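PDB 2JJX: uridylate kinase from Bacillus anthracis, which catalyses the ATP-dependent phosphorylation of UMP to UDP in pyrimidine biosynthesis and binds further ATP at an allosteric nucleotide site. Local coordinates for residues 15-19 against 149-153; 87-91 against 137-141. Residues are numbered along the deposited sequence.

In the fold
Both contacts are buried, and they pack two helices on opposite faces of the same central sheet. Contact 1 sits near the centre of the folded chain and sets the start of helix 150-160 on strand 14-19. Contact 2 lies farther out, where helix 76-101 runs over the end of strand 135-139, on the side of the subunit interface. Their centres are about 11 Å apart, and they touch: Leu16 CD2 is 4.2 Å from Phe138 CE1, and Pro152 CB is 3.9 Å from Gly141 C. Contact 1 combines aliphatic packing with a salt bridge. Contact 2 is close glycine packing with one side-chain to backbone hydrogen bond.

Contact 1 (15-19 against 149-153); sequences VLIKL and TDYPS
This is a buried strand-to-helix contact near the centre of the folded chain, between mid-sheet strand 14-19 and the start of helix 150-160. A helix layered on a central parallel strand is characteristic of the alpha/beta amino acid kinase fold. Residues 15-19 are extended, so side chains alternate: Leu16 and Lys18 point toward 149-153, Ile17 and Leu19 away. The closest CA pair is Lys18 and Ser153, 6.4 Å apart. Leu16 (chi1 t, chi2 m) brings CG to 3.6 Å from Ser153 O and CD1 to 4.1 Å from Ser153 CB. Lys18 (chi1 140°, chi2 106°, chi3 t, chi4 p) places CD 3.5 Å from Thr149 CG2 and 3.7 Å from Ser153 OG. Ser153 OG (chi1 p) hydrogen-bonds to Asp150 O at 2.6 Å, an oxygen less surely placed. Lys18 NZ forms a salt bridge to Asp150 OD1 at roughly 3.4 Å, OD1 being less sure; Asp150 OD2 accepts from Asp206 N. Lys18 thus packs its methylenes on the helix start, while Asp150 probably offsets its charge.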
ATOM      1  N   VAL A  15     -18.042 -25.165  -4.257  1.00 44.67           N
ATOM      2  CA  VAL A  15     -18.757 -25.005  -2.997  1.00 38.42           C
ATOM      3  C   VAL A  15     -18.068 -24.081  -1.974  1.00 36.10           C
ATOM      4  O   VAL A  15     -16.860 -24.061  -1.855  1.00 40.54           O
ATOM      5  CB  VAL A  15     -18.943 -26.418  -2.432  1.00 34.21           C
ATOM      6  CG1 VAL A  15     -18.185 -26.605  -1.134  1.00 32.60           C
ATOM      7  CG2 VAL A  15     -20.416 -26.790  -2.359  1.00 32.76           C
ATOM      8  N   LEU A  16     -18.848 -23.339  -1.203  1.00 29.30           N
ATOM      9  CA  LEU A  16     -18.302 -22.467  -0.159  1.00 30.28           C
ATOM     10  C   LEU A  16     -18.738 -23.032   1.163  1.00 36.61           C
ATOM     11  O   LEU A  16     -19.927 -23.188   1.403  1.00 36.02           O
ATOM     12  CB  LEU A  16     -18.868 -21.040  -0.255  1.00 31.78           C
ATOM     13  CG  LEU A  16     -18.423 -19.899   0.680  1.00 33.81           C
ATOM     14  CD1 LEU A  16     -18.656 -20.166   2.158  1.00 34.79           C
ATOM     15  CD2 LEU A  16     -17.003 -19.424   0.404  1.00 34.06           C
ATOM     16  N   ILE A  17     -17.778 -23.308   2.033  1.00 34.24           N
ATOM     17  CA  ILE A  17     -18.113 -23.801   3.350  1.00 29.81           C
ATOM     18  C   ILE A  17     -18.036 -22.708   4.408  1.00 37.10           C
ATOM     19  O   ILE A  17     -17.002 -22.090   4.600  1.00 33.75           O
ATOM     20  CB  ILE A  17     -17.282 -24.975   3.755  1.00 28.64           C
ATOM     21  CG1 ILE A  17     -17.476 -26.121   2.767  1.00 32.05           C
ATOM     22  CG2 ILE A  17     -17.662 -25.378   5.158  1.00 19.94           C
ATOM     23  CD1 ILE A  17     -16.349 -27.169   2.819  1.00 37.86           C
ATOM     24  N   LYS A  18     -19.142 -22.474   5.103  1.00 36.65           N
ATOM     25  CA  LYS A  18     -19.144 -21.481   6.155  1.00 38.28           C
ATOM     26  C   LYS A  18     -19.092 -22.215   7.485  1.00 47.55           C
ATOM     27  O   LYS A  18     -19.942 -23.067   7.782  1.00 43.12           O
ATOM     28  CB  LYS A  18     -20.367 -20.561   6.058  1.00 38.59           C
ATOM     29  CG  LYS A  18     -20.988 -20.203   7.390  1.00 54.23           C
ATOM     30  CD  LYS A  18     -20.665 -18.775   7.759  1.00 62.87           C
ATOM     31  CE  LYS A  18     -21.647 -18.280   8.816  1.00 69.99           C
ATOM     32  NZ  LYS A  18     -21.410 -18.867  10.183  1.00 89.66           N
ATOM     33  N   LEU A  19     -18.021 -21.915   8.217  1.00 44.61           N
ATOM     34  CA  LEU A  19     -17.681 -22.509   9.499  1.00 43.37           C
ATOM     35  C   LEU A  19     -17.627 -21.398  10.543  1.00 48.51           C
ATOM     36  O   LEU A  19     -16.932 -20.398  10.355  1.00 49.88           O
ATOM     37  CB  LEU A  19     -16.251 -23.047   9.395  1.00 45.68           C
ATOM     38  CG  LEU A  19     -15.887 -24.527   9.416  1.00 50.95           C
ATOM     39  CD1 LEU A  19     -16.996 -25.270  10.120  1.00 54.43           C
ATOM     40  CD2 LEU A  19     -15.723 -24.997   7.990  1.00 58.51           C
ATOM     41  N   THR A 149     -20.461 -13.210   9.923  1.00 55.78           N
ATOM     42  CA  THR A 149     -19.792 -14.143   9.028  1.00 52.16           C
ATOM     43  C   THR A 149     -20.704 -14.590   7.877  1.00 49.15           C
ATOM     44  O   THR A 149     -20.228 -14.925   6.801  1.00 51.46           O
ATOM     45  CB  THR A 149     -19.356 -15.384   9.839  1.00 72.44           C
ATOM     46  OG1 THR A 149     -18.663 -14.977  11.026  1.00 80.14           O
ATOM     47  CG2 THR A 149     -18.472 -16.300   9.029  1.00 77.57           C
ATOM     48  N   ASP A 150     -22.004 -14.707   8.139  1.00 45.39           N
ATOM     49  CA  ASP A 150     -22.963 -15.225   7.164  1.00 42.37           C
ATOM     50  C   ASP A 150     -22.886 -14.477   5.857  1.00 47.82           C
ATOM     51  O   ASP A 150     -22.751 -15.089   4.807  1.00 55.85           O
ATOM     52  CB  ASP A 150     -24.403 -15.112   7.676  1.00 46.49           C
ATOM     53  CG  ASP A 150     -24.597 -15.739   9.050  1.00 81.21           C
ATOM     54  OD1 ASP A 150     -23.659 -16.363   9.593  1.00 87.95           O
ATOM     55  OD2 ASP A 150     -25.709 -15.610   9.601  1.00 79.37           O
ATOM     56  N   TYR A 151     -23.056 -13.160   5.930  1.00 41.42           N
ATOM     57  CA  TYR A 151     -23.141 -12.295   4.757  1.00 37.47           C
ATOM     58  C   TYR A 151     -21.953 -12.346   3.818  1.00 42.66           C
ATOM     59  O   TYR A 151     -22.130 -12.520   2.611  1.00 46.44           O
ATOM     60  CB  TYR A 151     -23.442 -10.844   5.156  1.00 37.41           C
ATOM     61  CG  TYR A 151     -23.617  -9.933   3.963  1.00 37.47           C
ATOM     62  CD1 TYR A 151     -24.821  -9.903   3.260  1.00 42.09           C
ATOM     63  CD2 TYR A 151     -22.534  -9.262   3.424  1.00 40.98           C
ATOM     64  CE1 TYR A 151     -24.953  -9.195   2.077  1.00 46.84           C
ATOM     65  CE2 TYR A 151     -22.650  -8.541   2.246  1.00 44.11           C
ATOM     66  CZ  TYR A 151     -23.870  -8.488   1.586  1.00 55.80           C
ATOM     67  OH  TYR A 151     -24.010  -7.728   0.438  1.00 49.07           O
ATOM     68  N   PRO A 152     -20.741 -12.062   4.338  1.00 35.43           N
ATOM     69  CA  PRO A 152     -19.548 -12.105   3.494  1.00 29.06           C
ATOM     70  C   PRO A 152     -19.309 -13.450   2.851  1.00 37.12           C
ATOM     71  O   PRO A 152     -18.517 -13.580   1.916  1.00 47.20           O
ATOM     72  CB  PRO A 152     -18.419 -11.883   4.507  1.00 31.15           C
ATOM     73  CG  PRO A 152     -19.053 -11.241   5.700  1.00 33.68           C
ATOM     74  CD  PRO A 152     -20.531 -11.112   5.445  1.00 34.59           C
ATOM     75  N   SER A 153     -19.778 -14.479   3.535  1.00 31.90           N
ATOM     76  CA  SER A 153     -19.504 -15.826   3.094  1.00 28.50           C
ATOM     77  C   SER A 153     -20.408 -16.098   1.914  1.00 38.62           C
ATOM     78  O   SER A 153     -19.973 -16.697   0.941  1.00 44.76           O
ATOM     79  CB  SER A 153     -19.672 -16.833   4.235  1.00 24.55           C
ATOM     80  OG  SER A 153     -21.049 -17.013   4.497  1.00 50.66           O
TER

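Contact 2 (87-91 against 137-141); sequences TIINS and IFGGG
Thr87 sets its side chain over the turn where strand 135-139 ends, overlapping Gly139 and Gly140. With chi1 p, Thr87 OG1 lies 3.7 Å from Gly139 C and accepts a hydrogen bond from Gly140 N at 2.6 Å, with an N-H...O angle of 151°. The same hydroxyl is hydrogen-bonded to Thr84 O, one turn earlier in helix 76-101. The helix runs nearly antiparallel to the strand. The segment axes approach to 7.4 Å at 154°, and the CA atoms of Ile88 and Gly139 are only 4.5 Å apart.

Glycine makes this closeness possible. A CB on Gly139 would clash with Ser91 OG and crowd Ile88 CG1. One on Gly140 would be tight against Ile88 CD1. Gly140 (phi/psi 74/24) and Gly141 (36/-106) turn the chain with positive phi. Ile88 (chi1 m) fills the space beside the turn, with Ile88 CG1 3.4 Å from Gly140 N. One turn on, Ser91 (chi1 m) returns its OG to Thr87 O in a hydrogen bond of 2.8 Å. Ser91 OG also packs 3.5 Å from Gly139 CA and 3.5 Å from Ile137 CG2. Phe138 points away, to the other face of the sheet.

Ser111 OG is hydrogen-bonded to both Gly139 O and Gly140 O, which share its one proton. Behind the contact, Ile89 meets Ile89 of the second subunit, so the helix joins sheet to interface. A glycine-rich turn after a parallel strand, under a helix packed on the sheet, is typical of the alpha/beta sandwich of the amino acid kinase family.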
ATOM      1  N   THR A  87     -10.745 -14.102  12.587  1.00 35.06           N
ATOM      2  CA  THR A  87     -11.008 -14.938  11.419  1.00 30.20           C
ATOM      3  C   THR A  87      -9.721 -15.237  10.683  1.00 35.22           C
ATOM      4  O   THR A  87      -9.594 -16.310  10.106  1.00 39.66           O
ATOM      5  CB  THR A  87     -12.059 -14.340  10.457  1.00 35.57           C
ATOM      6  OG1 THR A  87     -11.506 -13.242   9.717  1.00 37.95           O
ATOM      7  CG2 THR A  87     -13.308 -13.867  11.215  1.00 22.57           C
ATOM      8  N   ILE A  88      -8.791 -14.276  10.651  1.00 31.53           N
ATOM      9  CA  ILE A  88      -7.517 -14.437   9.932  1.00 26.70           C
ATOM     10  C   ILE A  88      -6.602 -15.421  10.649  1.00 38.62           C
ATOM     11  O   ILE A  88      -5.902 -16.238  10.027  1.00 40.83           O
ATOM     12  CB  ILE A  88      -6.840 -13.105   9.658  1.00 28.45           C
ATOM     13  CG1 ILE A  88      -7.689 -12.292   8.685  1.00 32.96           C
ATOM     14  CG2 ILE A  88      -5.492 -13.293   9.003  1.00 23.81           C
ATOM     15  CD1 ILE A  88      -7.685 -10.846   8.959  1.00 28.17           C
ATOM     16  N   ILE A  89      -6.641 -15.342  11.975  1.00 35.28           N
ATOM     17  CA  ILE A  89      -5.868 -16.235  12.831  1.00 33.38           C
ATOM     18  C   ILE A  89      -6.347 -17.662  12.590  1.00 39.11           C
ATOM     19  O   ILE A  89      -5.548 -18.556  12.368  1.00 42.71           O
ATOM     20  CB  ILE A  89      -6.000 -15.831  14.317  1.00 35.60           C
ATOM     21  CG1 ILE A  89      -5.300 -14.503  14.580  1.00 34.75           C
ATOM     22  CG2 ILE A  89      -5.521 -16.921  15.246  1.00 30.27           C
ATOM     23  CD1 ILE A  89      -5.415 -14.058  16.023  1.00 49.42           C
ATOM     24  N   ASN A  90      -7.664 -17.853  12.595  1.00 38.68           N
ATOM     25  CA  ASN A  90      -8.267 -19.165  12.376  1.00 35.39           C
ATOM     26  C   ASN A  90      -7.966 -19.673  10.970  1.00 40.97           C
ATOM     27  O   ASN A  90      -7.747 -20.868  10.774  1.00 41.94           O
ATOM     28  CB  ASN A  90      -9.780 -19.107  12.558  1.00 33.34           C
ATOM     29  CG  ASN A  90     -10.204 -19.028  14.017  1.00 49.37           C
ATOM     30  OD1 ASN A  90      -9.381 -19.089  14.927  1.00 54.13           O
ATOM     31  ND2 ASN A  90     -11.509 -18.880  14.243  1.00 38.54           N
ATOM     32  N   SER A  91      -7.991 -18.773   9.992  1.00 37.67           N
ATOM     33  CA  SER A  91      -7.696 -19.147   8.613  1.00 37.59           C
ATOM     34  C   SER A  91      -6.290 -19.745   8.547  1.00 42.81           C
ATOM     35  O   SER A  91      -6.066 -20.839   8.012  1.00 39.90           O
ATOM     36  CB  SER A  91      -7.783 -17.920   7.697  1.00 35.07           C
ATOM     37  OG  SER A  91      -9.126 -17.458   7.608  1.00 42.93           O
ATOM     38  N   ILE A 137      -8.993 -20.319   1.461  1.00 28.63           N
ATOM     39  CA  ILE A 137      -9.573 -19.851   2.705  1.00 24.36           C
ATOM     40  C   ILE A 137      -9.624 -18.353   2.712  1.00 34.23           C
ATOM     41  O   ILE A 137      -8.652 -17.685   2.366  1.00 35.38           O
ATOM     42  CB  ILE A 137      -8.811 -20.372   3.918  1.00 27.27           C
ATOM     43  CG1 ILE A 137      -8.625 -21.897   3.807  1.00 26.28           C
ATOM     44  CG2 ILE A 137      -9.535 -19.989   5.202  1.00 22.06           C
ATOM     45  CD1 ILE A 137      -8.120 -22.549   5.091  1.00 31.32           C
ATOM     46  N   PHE A 138     -10.791 -17.842   3.083  1.00 40.77           N
ATOM     47  CA  PHE A 138     -11.018 -16.411   3.144  1.00 39.01           C
ATOM     48  C   PHE A 138     -11.099 -15.948   4.591  1.00 45.08           C
ATOM     49  O   PHE A 138     -11.947 -16.414   5.368  1.00 40.32           O
ATOM     50  CB  PHE A 138     -12.320 -16.102   2.439  1.00 38.53           C
ATOM     51  CG  PHE A 138     -12.336 -16.506   0.987  1.00 37.95           C
ATOM     52  CD1 PHE A 138     -13.291 -17.393   0.516  1.00 34.92           C
ATOM     53  CD2 PHE A 138     -11.523 -15.864   0.073  1.00 34.29           C
ATOM     54  CE1 PHE A 138     -13.381 -17.679  -0.802  1.00 31.75           C
ATOM     55  CE2 PHE A 138     -11.658 -16.100  -1.272  1.00 30.73           C
ATOM     56  CZ  PHE A 138     -12.549 -17.042  -1.705  1.00 30.54           C
ATOM     57  N   GLY A 139     -10.214 -15.013   4.932  1.00 45.18           N
ATOM     58  CA  GLY A 139     -10.131 -14.416   6.252  1.00 46.89           C
ATOM     59  C   GLY A 139     -10.438 -12.937   6.208  1.00 44.26           C
ATOM     60  O   GLY A 139     -10.276 -12.307   5.172  1.00 41.20           O
ATOM     61  N   GLY A 140     -10.862 -12.382   7.338  1.00 41.09           N
ATOM     62  CA  GLY A 140     -11.199 -10.976   7.456  1.00 44.65           C
ATOM     63  C   GLY A 140     -12.523 -10.673   6.790  1.00 49.62           C
ATOM     64  O   GLY A 140     -12.787  -9.551   6.375  1.00 52.19           O
ATOM     65  N   GLY A 141     -13.357 -11.696   6.679  1.00 43.88           N
ATOM     66  CA  GLY A 141     -14.634 -11.582   6.009  1.00 43.84           C
ATOM     67  C   GLY A 141     -14.740 -10.692   4.775  1.00 49.89           C
ATOM     68  O   GLY A 141     -14.359 -11.056   3.675  1.00 58.29           O
TER